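Local coordinates for protein endo-beta-1,2-glucanase (Talaromyces funiculosus, PDB 6IMV) that hydrolyses internal beta-1,2-glucosidic bonds of beta-1,2-glucans as a fungal endo-beta-1,2-glucanase, a glycoside hydrolase, at residues T22-Q25 and V26-P30; L151-W155 and D156-R160; E469-Y472 and S473-F476. All blocks are in the same frame, centred on the assembly; numbering follows the deposited sequence.

Interaction 1: T22-Q25 and V26-P30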
ATOM      1  N   THR A  22     -15.690  -1.842  23.228  1.00 16.45           N
ATOM      2  CA  THR A  22     -16.579  -0.755  22.813  1.00 17.63           C
ATOM      3  C   THR A  22     -15.762   0.262  22.009  1.00 18.01           C
ATOM      4  O   THR A  22     -14.538   0.304  22.117  1.00 17.46           O
ATOM      5  CB  THR A  22     -17.263  -0.070  24.007  1.00 17.82           C
ATOM      6  OG1 THR A  22     -16.273   0.661  24.720  1.00 18.00           O
ATOM      7  CG2 THR A  22     -17.955  -1.037  24.942  1.00 18.02           C
ATOM      8  N   GLN A  23     -16.452   1.096  21.228  1.00 19.57           N
ATOM      9  CA  GLN A  23     -15.804   2.155  20.465  1.00 20.48           C
ATOM     10  C   GLN A  23     -15.023   3.075  21.410  1.00 21.45           C
ATOM     11  O   GLN A  23     -13.857   3.387  21.148  1.00 21.67           O
ATOM     12  CB  GLN A  23     -16.829   2.939  19.646  1.00 21.27           C
ATOM     13  CG  GLN A  23     -16.238   4.181  18.994  1.00 22.02           C
ATOM     14  CD  GLN A  23     -17.075   4.648  17.833  1.00 22.12           C
ATOM     15  OE1 GLN A  23     -17.308   3.917  16.874  1.00 24.89           O
ATOM     16  NE2 GLN A  23     -17.565   5.867  17.933  1.00 24.45           N
ATOM     17  N   GLU A  24     -15.651   3.491  22.515  1.00 21.83           N
ATOM     18  CA  GLU A  24     -15.009   4.401  23.460  1.00 23.28           C
ATOM     19  C   GLU A  24     -13.764   3.740  24.073  1.00 22.34           C
ATOM     20  O   GLU A  24     -12.776   4.418  24.350  1.00 23.34           O
ATOM     21  CB  GLU A  24     -15.988   4.861  24.550  1.00 26.29           C
ATOM     22  CG  GLU A  24     -15.493   6.056  25.366  1.00 29.20           C
ATOM     23  CD  GLU A  24     -14.975   7.288  24.618  1.00 33.11           C
ATOM     24  OE1 GLU A  24     -13.927   7.812  25.034  1.00 39.84           O
ATOM     25  OE2 GLU A  24     -15.612   7.752  23.642  1.00 33.95           O
ATOM     26  N   GLN A  25     -13.798   2.422  24.278  1.00 21.84           N
ATOM     27  CA  GLN A  25     -12.638   1.724  24.859  1.00 21.82           C
ATOM     28  C   GLN A  25     -11.457   1.741  23.881  1.00 20.35           C
ATOM     29  O   GLN A  25     -10.316   1.836  24.314  1.00 20.05           O
ATOM     30  CB  GLN A  25     -13.013   0.308  25.280  1.00 23.26           C
ATOM     31  CG  GLN A  25     -13.779   0.277  26.594  1.00 24.41           C
ATOM     32  CD  GLN A  25     -14.393  -1.071  26.868  1.00 26.89           C
ATOM     33  OE1 GLN A  25     -14.320  -1.986  26.050  1.00 28.06           O
ATOM     34  NE2 GLN A  25     -15.047  -1.189  28.015  1.00 28.34           N
ATOM     35  N   VAL A  26     -11.735   1.682  22.571  1.00 19.40           N
ATOM     36  CA  VAL A  26     -10.685   1.819  21.557  1.00 19.46           C
ATOM     37  C   VAL A  26     -10.012   3.192  21.727  1.00 18.56           C
ATOM     38  O   VAL A  26      -8.796   3.287  21.754  1.00 18.06           O
ATOM     39  CB  VAL A  26     -11.230   1.607  20.130  1.00 19.04           C
ATOM     40  CG1 VAL A  26     -10.197   1.926  19.056  1.00 19.04           C
ATOM     41  CG2 VAL A  26     -11.757   0.191  19.946  1.00 18.80           C
ATOM     42  N   LEU A  27     -10.814   4.250  21.869  1.00 17.87           N
ATOM     43  CA  LEU A  27     -10.293   5.617  21.977  1.00 18.80           C
ATOM     44  C   LEU A  27      -9.553   5.837  23.304  1.00 19.53           C
ATOM     45  O   LEU A  27      -8.621   6.620  23.360  1.00 19.77           O
ATOM     46  CB  LEU A  27     -11.446   6.612  21.826  1.00 18.36           C
ATOM     47  CG  LEU A  27     -12.144   6.604  20.471  1.00 17.99           C
ATOM     48  CD1 LEU A  27     -13.273   7.627  20.459  1.00 18.01           C
ATOM     49  CD2 LEU A  27     -11.142   6.866  19.346  1.00 18.53           C
ATOM     50  N   GLN A  28      -9.986   5.163  24.371  1.00 22.35           N
ATOM     51  CA  GLN A  28      -9.354   5.287  25.697  1.00 24.21           C
ATOM     52  C   GLN A  28      -7.974   4.618  25.707  1.00 23.23           C
ATOM     53  O   GLN A  28      -7.120   5.044  26.449  1.00 22.35           O
ATOM     54  CB  GLN A  28     -10.220   4.655  26.786  1.00 26.31           C
ATOM     55  CG  GLN A  28     -11.381   5.540  27.217  1.00 28.65           C
ATOM     56  CD  GLN A  28     -12.475   4.773  27.916  1.00 28.99           C
ATOM     57  OE1 GLN A  28     -12.371   3.573  28.179  1.00 32.69           O
ATOM     58  NE2 GLN A  28     -13.552   5.473  28.219  1.00 31.00           N
ATOM     59  N   ASN A  29      -7.785   3.562  24.907  1.00 23.66           N
ATOM     60  CA  ASN A  29      -6.503   2.847  24.867  1.00 22.88           C
ATOM     61  C   ASN A  29      -6.270   2.268  23.475  1.00 20.40           C
ATOM     62  O   ASN A  29      -6.367   1.064  23.277  1.00 19.64           O
ATOM     63  CB  ASN A  29      -6.431   1.754  25.936  1.00 23.92           C
ATOM     64  CG  ASN A  29      -5.026   1.213  26.134  1.00 25.84           C
ATOM     65  OD1 ASN A  29      -4.104   1.530  25.370  1.00 24.15           O
ATOM     66  ND2 ASN A  29      -4.857   0.388  27.159  1.00 26.80           N
ATOM     67  N   PRO A  30      -5.923   3.096  22.473  1.00 19.08           N
ATOM     68  CA  PRO A  30      -5.711   2.597  21.112  1.00 18.73           C
ATOM     69  C   PRO A  30      -4.648   1.496  21.041  1.00 17.60           C
ATOM     70  O   PRO A  30      -4.786   0.556  20.267  1.00 17.67           O
ATOM     71  CB  PRO A  30      -5.259   3.840  20.334  1.00 18.73           C
ATOM     72  CG  PRO A  30      -5.811   5.007  21.127  1.00 19.21           C
ATOM     73  CD  PRO A  30      -5.769   4.553  22.572  1.00 18.95           C
TER
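E24 and Q28 touch one turn apart on the short helix 23-28. Backbone bonds make the frame. V26 N donates to T22 O, L27 N to Q23 O, Q28 N to E24 O and N29 N to Q25 O. The Q28-E24 bond is the shortest of the four, with N to O at 2.9 Å.

The side-chain contacts are van der Waals in kind. The NE2 of Q28 comes within 3.5 Å of E24 CG, the two side chains crossing at about a right angle. E24 is bent at its second torsion (chi2 50°), which brings its carboxylate back over the next turn. There OE2 lies 4.0 Å from L27 CD1. The chain of Q28 runs beside the E24 carbonyl, its CG 3.4 Å from E24 O. The Q28 amide also meets Q25, with OE1 3.9 Å from Q25 CG. V26 is the buried residue here. Its CG2 packs 3.5 Å from T22 O, and its side chain also touches M398 and R402 of helix 394-405. L27 and Q23 reach L488 in a loop.

Side-chain bonds close the first turn. Q25 N donates to T22 OG1 at 3.1 Å. In return, T22 N donates to Q25 OE1, also at 3.1 Å and almost straight at 172°, from above the amide carbonyl plane. At the far end N29 leaves helical geometry, and its OD1 accepts from K32 N to cap helix 30-41. The reciprocal pair T22 and Q25 is a capping box, a common N-terminal cap of an alpha-helix.

Interaction 2: L151-W155 and D156-R160. With BGC (beta-D-glucopyranose), chain D.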
ATOM      1  N   LEU A 151       9.753 -17.329 -10.723  1.00 14.74           N
ATOM      2  CA  LEU A 151       8.765 -16.381 -11.212  1.00 14.10           C
ATOM      3  C   LEU A 151       8.640 -16.471 -12.736  1.00 14.46           C
ATOM      4  O   LEU A 151       9.635 -16.634 -13.455  1.00 14.57           O
ATOM      5  CB  LEU A 151       9.174 -14.955 -10.836  1.00 13.66           C
ATOM      6  CG  LEU A 151       9.175 -14.610  -9.349  1.00 13.34           C
ATOM      7  CD1 LEU A 151       9.492 -13.140  -9.142  1.00 13.08           C
ATOM      8  CD2 LEU A 151       7.864 -14.987  -8.690  1.00 13.20           C
ATOM      9  N   THR A 152       7.397 -16.315 -13.192  1.00 14.29           N
ATOM     10  CA  THR A 152       7.057 -15.990 -14.567  1.00 14.49           C
ATOM     11  C   THR A 152       6.136 -14.773 -14.552  1.00 14.46           C
ATOM     12  O   THR A 152       5.383 -14.574 -13.602  1.00 13.85           O
ATOM     13  CB  THR A 152       6.385 -17.177 -15.273  1.00 13.92           C
ATOM     14  OG1 THR A 152       5.204 -17.525 -14.555  1.00 13.44           O
ATOM     15  CG2 THR A 152       7.294 -18.384 -15.367  1.00 14.30           C
ATOM     16  N   PRO A 153       6.140 -13.934 -15.607  1.00 14.56           N
ATOM     17  CA  PRO A 153       5.090 -12.932 -15.751  1.00 14.98           C
ATOM     18  C   PRO A 153       3.733 -13.650 -15.821  1.00 15.69           C
ATOM     19  O   PRO A 153       3.658 -14.769 -16.332  1.00 15.03           O
ATOM     20  CB  PRO A 153       5.426 -12.220 -17.071  1.00 14.82           C
ATOM     21  CG  PRO A 153       6.884 -12.567 -17.346  1.00 15.24           C
ATOM     22  CD  PRO A 153       7.108 -13.927 -16.719  1.00 14.57           C
ATOM     23  N   THR A 154       2.673 -13.022 -15.306  1.00 16.34           N
ATOM     24  CA  THR A 154       1.332 -13.505 -15.622  1.00 16.67           C
ATOM     25  C   THR A 154       1.141 -13.319 -17.132  1.00 17.35           C
ATOM     26  O   THR A 154       1.867 -12.541 -17.748  1.00 16.54           O
ATOM     27  CB  THR A 154       0.244 -12.792 -14.819  1.00 16.49           C
ATOM     28  OG1 THR A 154       0.181 -11.429 -15.235  1.00 16.77           O
ATOM     29  CG2 THR A 154       0.466 -12.873 -13.329  1.00 17.05           C
ATOM     30  N   TRP A 155       0.194 -14.056 -17.716  1.00 19.11           N
ATOM     31  CA  TRP A 155      -0.037 -14.044 -19.159  1.00 20.43           C
ATOM     32  C   TRP A 155      -0.144 -12.611 -19.676  1.00 19.81           C
ATOM     33  O   TRP A 155       0.565 -12.228 -20.603  1.00 18.89           O
ATOM     34  CB  TRP A 155      -1.299 -14.819 -19.527  1.00 22.33           C
ATOM     35  CG  TRP A 155      -1.694 -14.611 -20.956  1.00 23.31           C
ATOM     36  CD1 TRP A 155      -2.755 -13.891 -21.424  1.00 23.27           C
ATOM     37  CD2 TRP A 155      -0.996 -15.103 -22.112  1.00 23.98           C
ATOM     38  NE1 TRP A 155      -2.780 -13.924 -22.793  1.00 24.45           N
ATOM     39  CE2 TRP A 155      -1.715 -14.661 -23.243  1.00 24.19           C
ATOM     40  CE3 TRP A 155       0.161 -15.867 -22.298  1.00 24.63           C
ATOM     41  CZ2 TRP A 155      -1.314 -14.974 -24.540  1.00 25.09           C
ATOM     42  CZ3 TRP A 155       0.558 -16.174 -23.583  1.00 25.97           C
ATOM     43  CH2 TRP A 155      -0.177 -15.737 -24.688  1.00 26.07           C
ATOM     44  N   ASP A 156      -1.032 -11.837 -19.046  1.00 20.38           N
ATOM     45  CA  ASP A 156      -1.335 -10.470 -19.453  1.00 21.53           C
ATOM     46  C   ASP A 156      -0.102  -9.562 -19.353  1.00 19.51           C
ATOM     47  O   ASP A 156      -0.092  -8.498 -19.950  1.00 19.30           O
ATOM     48  CB  ASP A 156      -2.461  -9.863 -18.606  1.00 25.43           C
ATOM     49  CG  ASP A 156      -3.843  -9.973 -19.217  1.00 29.60           C
ATOM     50  OD1 ASP A 156      -3.942 -10.357 -20.397  1.00 33.20           O
ATOM     51  OD2 ASP A 156      -4.820  -9.692 -18.495  1.00 37.19           O
ATOM     52  N   TRP A 157       0.910  -9.948 -18.560  1.00 17.38           N
ATOM     53  CA  TRP A 157       2.006  -9.041 -18.252  1.00 15.60           C
ATOM     54  C   TRP A 157       3.333  -9.494 -18.872  1.00 14.93           C
ATOM     55  O   TRP A 157       4.363  -8.891 -18.611  1.00 13.92           O
ATOM     56  CB  TRP A 157       2.077  -8.821 -16.740  1.00 14.97           C
ATOM     57  CG  TRP A 157       0.994  -7.887 -16.295  1.00 14.58           C
ATOM     58  CD1 TRP A 157      -0.286  -8.220 -15.957  1.00 14.65           C
ATOM     59  CD2 TRP A 157       1.065  -6.452 -16.227  1.00 14.31           C
ATOM     60  NE1 TRP A 157      -1.005  -7.096 -15.650  1.00 14.69           N
ATOM     61  CE2 TRP A 157      -0.204  -5.994 -15.806  1.00 14.66           C
ATOM     62  CE3 TRP A 157       2.070  -5.511 -16.473  1.00 13.98           C
ATOM     63  CZ2 TRP A 157      -0.485  -4.640 -15.626  1.00 14.59           C
ATOM     64  CZ3 TRP A 157       1.798  -4.174 -16.281  1.00 14.35           C
ATOM     65  CH2 TRP A 157       0.532  -3.745 -15.869  1.00 14.63           C
ATOM     66  N   ASN A 158       3.293 -10.480 -19.774  1.00 14.49           N
ATOM     67  CA  ASN A 158       4.429 -10.719 -20.658  1.00 14.15           C
ATOM     68  C   ASN A 158       4.746  -9.412 -21.383  1.00 13.96           C
ATOM     69  O   ASN A 158       3.856  -8.775 -21.888  1.00 13.28           O
ATOM     70  CB  ASN A 158       4.169 -11.852 -21.649  1.00 13.98           C
ATOM     71  CG  ASN A 158       4.152 -13.199 -20.966  1.00 14.61           C
ATOM     72  OD1 ASN A 158       5.180 -13.652 -20.469  1.00 14.59           O
ATOM     73  ND2 ASN A 158       2.985 -13.820 -20.892  1.00 15.13           N
ATOM     74  N   ASN A 159       6.019  -9.007 -21.364  1.00 14.72           N
ATOM     75  CA  ASN A 159       6.513  -7.852 -22.129  1.00 15.04           C
ATOM     76  C   ASN A 159       5.831  -6.535 -21.720  1.00 14.86           C
ATOM     77  O   ASN A 159       5.759  -5.594 -22.506  1.00 14.62           O
ATOM     78  CB  ASN A 159       6.352  -8.104 -23.631  1.00 15.49           C
ATOM     79  CG  ASN A 159       7.140  -9.311 -24.076  1.00 15.42           C
ATOM     80  OD1 ASN A 159       8.296  -9.478 -23.687  1.00 16.99           O
ATOM     81  ND2 ASN A 159       6.504 -10.177 -24.840  1.00 14.86           N
ATOM     82  N   ARG A 160       5.353  -6.453 -20.477  1.00 14.82           N
ATOM     83  CA  ARG A 160       4.704  -5.242 -19.967  1.00 14.78           C
ATOM     84  C   ARG A 160       5.165  -5.044 -18.526  1.00 14.94           C
ATOM     85  O   ARG A 160       5.204  -6.036 -17.774  1.00 14.22           O
ATOM     86  CB  ARG A 160       3.175  -5.365 -19.997  1.00 15.11           C
ATOM     87  CG  ARG A 160       2.564  -5.493 -21.385  1.00 15.89           C
ATOM     88  CD  ARG A 160       1.082  -5.817 -21.343  1.00 16.22           C
ATOM     89  NE  ARG A 160       0.296  -4.681 -20.870  1.00 16.64           N
ATOM     90  CZ  ARG A 160      -0.447  -4.653 -19.763  1.00 16.62           C
ATOM     91  NH1 ARG A 160      -0.655  -5.752 -19.061  1.00 17.17           N
ATOM     92  NH2 ARG A 160      -0.985  -3.514 -19.367  1.00 16.02           N
TER
HETATM   93  C2  BGC D   2      -2.451  -0.305 -10.168  1.00 17.05           C
HETATM   94  C3  BGC D   2      -1.226  -1.187 -10.385  1.00 17.00           C
HETATM   95  C4  BGC D   2      -1.152  -1.631 -11.841  1.00 16.65           C
HETATM   96  C5  BGC D   2      -1.154  -0.384 -12.726  1.00 17.02           C
HETATM   97  C6  BGC D   2      -1.113  -0.647 -14.215  1.00 16.85           C
HETATM   98  C1  BGC D   2      -2.434   0.849 -11.155  1.00 16.78           C
HETATM   99  O2  BGC D   2      -2.419   0.267  -8.866  1.00 17.55           O
HETATM  100  O3  BGC D   2      -1.264  -2.340  -9.550  1.00 16.79           O
HETATM  101  O4  BGC D   2       0.042  -2.370 -12.046  1.00 16.26           O
HETATM  102  O5  BGC D   2      -2.329   0.378 -12.486  1.00 17.18           O
HETATM  103  O6  BGC D   2      -2.233  -1.423 -14.575  1.00 17.90           O
HETATM  104  O   HOH W   1       2.939 -15.983 -18.575  1.00 22.47           O
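N158 folds back on W155 and P153, and this is the tight part of the contact. Its ND2 donates to W155 O at 2.9 Å, with the acceptor tilted 30° from the amide plane. The backbone N of N158 adds a weak bond to the same oxygen, so one residue grips W155 O twice. The other end of the amide, OD1, sits 3.7 Å from P153 CB and accepts from Q226 NE2. The first torsion of N158 sets CG beside its own backbone N (chi1 -71°), which turns the amide back to W155. W157 N donates to T154 O at 2.9 Å. T154 and W157 lie side by side, and T154 OG1 meets the indole edge at CD1, 3.3 Å away.

The chain then reverses in a type II beta turn from W157 to R160, in the loop between strands 152-153 and 160-162. R160 lays its guanidinium over the indole of W157, with NH1 3.3 Å above the ring plane, over its centre. The same NH1 donates to D156 O, and R160 NE forms a salt bridge with E240. W157 also meets the ring of W143. At its rim the indole touches a bound glucose, CH2 to BGC O6 being 3.8 Å. W143 and D165 hydrogen-bond to that sugar.

The W155 side is looser. Its ring is exposed and stands at 76° to the N158 amide, with CE3 3.8 Å from ND2. D156 is also exposed, its OD1 3.9 Å from W155 CD1. Here a water bridges P153 O and N158 ND2.

Interaction 3: E469-Y472 and S473-F476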
ATOM      1  N   GLU A 469       7.874  20.844  -1.136  1.00 15.14           N
ATOM      2  CA  GLU A 469       7.282  21.985  -0.432  1.00 15.61           C
ATOM      3  C   GLU A 469       6.914  23.074  -1.444  1.00 15.64           C
ATOM      4  O   GLU A 469       5.829  23.645  -1.352  1.00 16.15           O
ATOM      5  CB  GLU A 469       8.206  22.533   0.652  1.00 16.64           C
ATOM      6  CG  GLU A 469       7.541  23.587   1.516  1.00 17.05           C
ATOM      7  CD  GLU A 469       8.264  23.875   2.819  1.00 18.01           C
ATOM      8  OE1 GLU A 469       9.501  24.053   2.774  1.00 19.30           O
ATOM      9  OE2 GLU A 469       7.589  23.914   3.881  1.00 18.64           O
ATOM     10  N   ALA A 470       7.782  23.306  -2.439  1.00 15.09           N
ATOM     11  CA  ALA A 470       7.507  24.274  -3.490  1.00 14.45           C
ATOM     12  C   ALA A 470       6.212  23.909  -4.222  1.00 14.15           C
ATOM     13  O   ALA A 470       5.342  24.769  -4.404  1.00 12.70           O
ATOM     14  CB  ALA A 470       8.676  24.385  -4.447  1.00 14.64           C
ATOM     15  N   GLU A 471       6.090  22.638  -4.644  1.00 14.13           N
ATOM     16  CA  GLU A 471       4.977  22.233  -5.482  1.00 14.02           C
ATOM     17  C   GLU A 471       3.672  22.379  -4.685  1.00 14.35           C
ATOM     18  O   GLU A 471       2.693  22.931  -5.197  1.00 14.31           O
ATOM     19  CB  GLU A 471       5.172  20.814  -6.028  1.00 14.00           C
ATOM     20  CG  GLU A 471       6.305  20.684  -7.029  1.00 13.70           C
ATOM     21  CD  GLU A 471       6.174  21.506  -8.306  1.00 13.57           C
ATOM     22  OE1 GLU A 471       5.027  21.752  -8.758  1.00 13.68           O
ATOM     23  OE2 GLU A 471       7.216  21.919  -8.842  1.00 13.49           O
ATOM     24  N   TYR A 472       3.668  21.895  -3.437  1.00 14.45           N
ATOM     25  CA  TYR A 472       2.454  21.878  -2.619  1.00 14.69           C
ATOM     26  C   TYR A 472       2.100  23.304  -2.162  1.00 15.40           C
ATOM     27  O   TYR A 472       0.930  23.670  -2.210  1.00 15.62           O
ATOM     28  CB  TYR A 472       2.576  20.879  -1.462  1.00 14.44           C
ATOM     29  CG  TYR A 472       2.116  19.488  -1.825  1.00 14.15           C
ATOM     30  CD1 TYR A 472       0.788  19.126  -1.695  1.00 13.72           C
ATOM     31  CD2 TYR A 472       2.996  18.541  -2.325  1.00 14.03           C
ATOM     32  CE1 TYR A 472       0.339  17.871  -2.065  1.00 13.35           C
ATOM     33  CE2 TYR A 472       2.564  17.270  -2.678  1.00 14.02           C
ATOM     34  CZ  TYR A 472       1.229  16.933  -2.547  1.00 13.46           C
ATOM     35  OH  TYR A 472       0.789  15.687  -2.894  1.00 13.34           O
ATOM     36  N   SER A 473       3.099  24.117  -1.778  1.00 15.97           N
ATOM     37  CA  SER A 473       2.813  25.459  -1.256  1.00 16.47           C
ATOM     38  C   SER A 473       2.296  26.378  -2.373  1.00 17.31           C
ATOM     39  O   SER A 473       1.599  27.346  -2.087  1.00 17.50           O
ATOM     40  CB  SER A 473       3.991  26.059  -0.518  1.00 15.82           C
ATOM     41  OG  SER A 473       5.085  26.298  -1.381  1.00 15.51           O
ATOM     42  N   ARG A 474       2.592  26.053  -3.638  1.00 18.15           N
ATOM     43  CA  ARG A 474       2.120  26.852  -4.774  1.00 19.36           C
ATOM     44  C   ARG A 474       0.625  26.625  -5.040  1.00 18.73           C
ATOM     45  O   ARG A 474      -0.052  27.524  -5.542  1.00 18.77           O
ATOM     46  CB  ARG A 474       2.933  26.533  -6.036  1.00 21.59           C
ATOM     47  CG  ARG A 474       4.297  27.207  -6.055  1.00 24.08           C
ATOM     48  CD  ARG A 474       5.220  26.742  -7.160  1.00 26.25           C
ATOM     49  NE  ARG A 474       4.758  27.220  -8.450  1.00 30.44           N
ATOM     50  CZ  ARG A 474       5.341  26.921  -9.609  1.00 32.70           C
ATOM     51  NH1 ARG A 474       6.478  26.242  -9.626  1.00 33.40           N
ATOM     52  NH2 ARG A 474       4.774  27.289 -10.741  1.00 31.34           N
ATOM     53  N   VAL A 475       0.118  25.431  -4.712  1.00 17.95           N
ATOM     54  CA  VAL A 475      -1.260  25.036  -5.036  1.00 17.90           C
ATOM     55  C   VAL A 475      -2.189  25.229  -3.824  1.00 18.09           C
ATOM     56  O   VAL A 475      -3.351  25.636  -4.005  1.00 16.83           O
ATOM     57  CB  VAL A 475      -1.301  23.583  -5.543  1.00 17.65           C
ATOM     58  CG1 VAL A 475      -2.725  23.038  -5.625  1.00 17.68           C
ATOM     59  CG2 VAL A 475      -0.590  23.455  -6.886  1.00 17.87           C
ATOM     60  N   PHE A 476      -1.685  24.936  -2.612  1.00 17.24           N
ATOM     61  CA  PHE A 476      -2.505  24.885  -1.402  1.00 18.59           C
ATOM     62  C   PHE A 476      -2.273  26.129  -0.532  1.00 20.63           C
ATOM     63  O   PHE A 476      -1.373  26.170   0.306  1.00 19.34           O
ATOM     64  CB  PHE A 476      -2.248  23.571  -0.664  1.00 17.39           C
ATOM     65  CG  PHE A 476      -2.670  22.369  -1.466  1.00 16.48           C
ATOM     66  CD1 PHE A 476      -4.003  21.995  -1.534  1.00 16.53           C
ATOM     67  CD2 PHE A 476      -1.741  21.646  -2.202  1.00 16.54           C
ATOM     68  CE1 PHE A 476      -4.395  20.906  -2.297  1.00 16.29           C
ATOM     69  CE2 PHE A 476      -2.131  20.560  -2.972  1.00 16.77           C
ATOM     70  CZ  PHE A 476      -3.460  20.189  -3.017  1.00 16.75           C
TER
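The rings of Y472 and F476 run alongside each other, four residues apart. They touch at their rims and do not stack. Their planes are only 18° apart and their centroids 5.7 Å apart. Y472 CD1 touches F476 CE2 at 3.5 Å. One face of the F476 ring carries V475 CG1, offset toward the rim. The edge of the same ring holds Y472 O, 3.4 Å from CD2. The first torsion of F476 places CG beside its own backbone N (chi1 -64°), and the ring comes back along the Y472 carbonyl. Both aromatics are buried against helix 318-337: Y472 touches I320 and F324, and F476 touches V323. The hydroxyl of Y472 is hydrogen-bonded to Q296 and K308.

This lies near the C terminus of helix 461-475. Y472 O takes two donors there. F476 N donates to Y472 O at 2.9 Å and V475 N at 3.2 Å.

E469 O is shared too. S473 N and S473 OG both donate to it, each at 2.8 Å and from opposite faces of its plane. The hydroxyl reaches it because OG stands between the backbone N and the carbonyl carbon (chi1 65°). R474 N donates to A470 O, and the R474 side chain starts alongside that oxygen. R474 NH1 is 4.5 Å from E471 OE2, beyond a salt bridge, and no N-H points at the oxygen; the opposite charges may still favour each other. E471 OE2 instead forms salt bridges with R277 and R467.

All three contacts are local, and they follow one another along the chain without nesting or crossing. Interaction 1 comes first, near the N terminus, where helix 23-28 starts and hands over to helix 30-41. It lies beside helix 394-405, far along the chain. Interaction 2 closes the loop between strands 152-153 and 160-162, near a bound glucose. Its centre is about 46 Å from that of interaction 1, on the opposite side of the chain's centre. Interaction 3 lies in the last turns of helix 461-475, which packs on helix 318-337. Its centre is about 37 Å from that of interaction 1 and about 39 Å from that of interaction 2. None touches another.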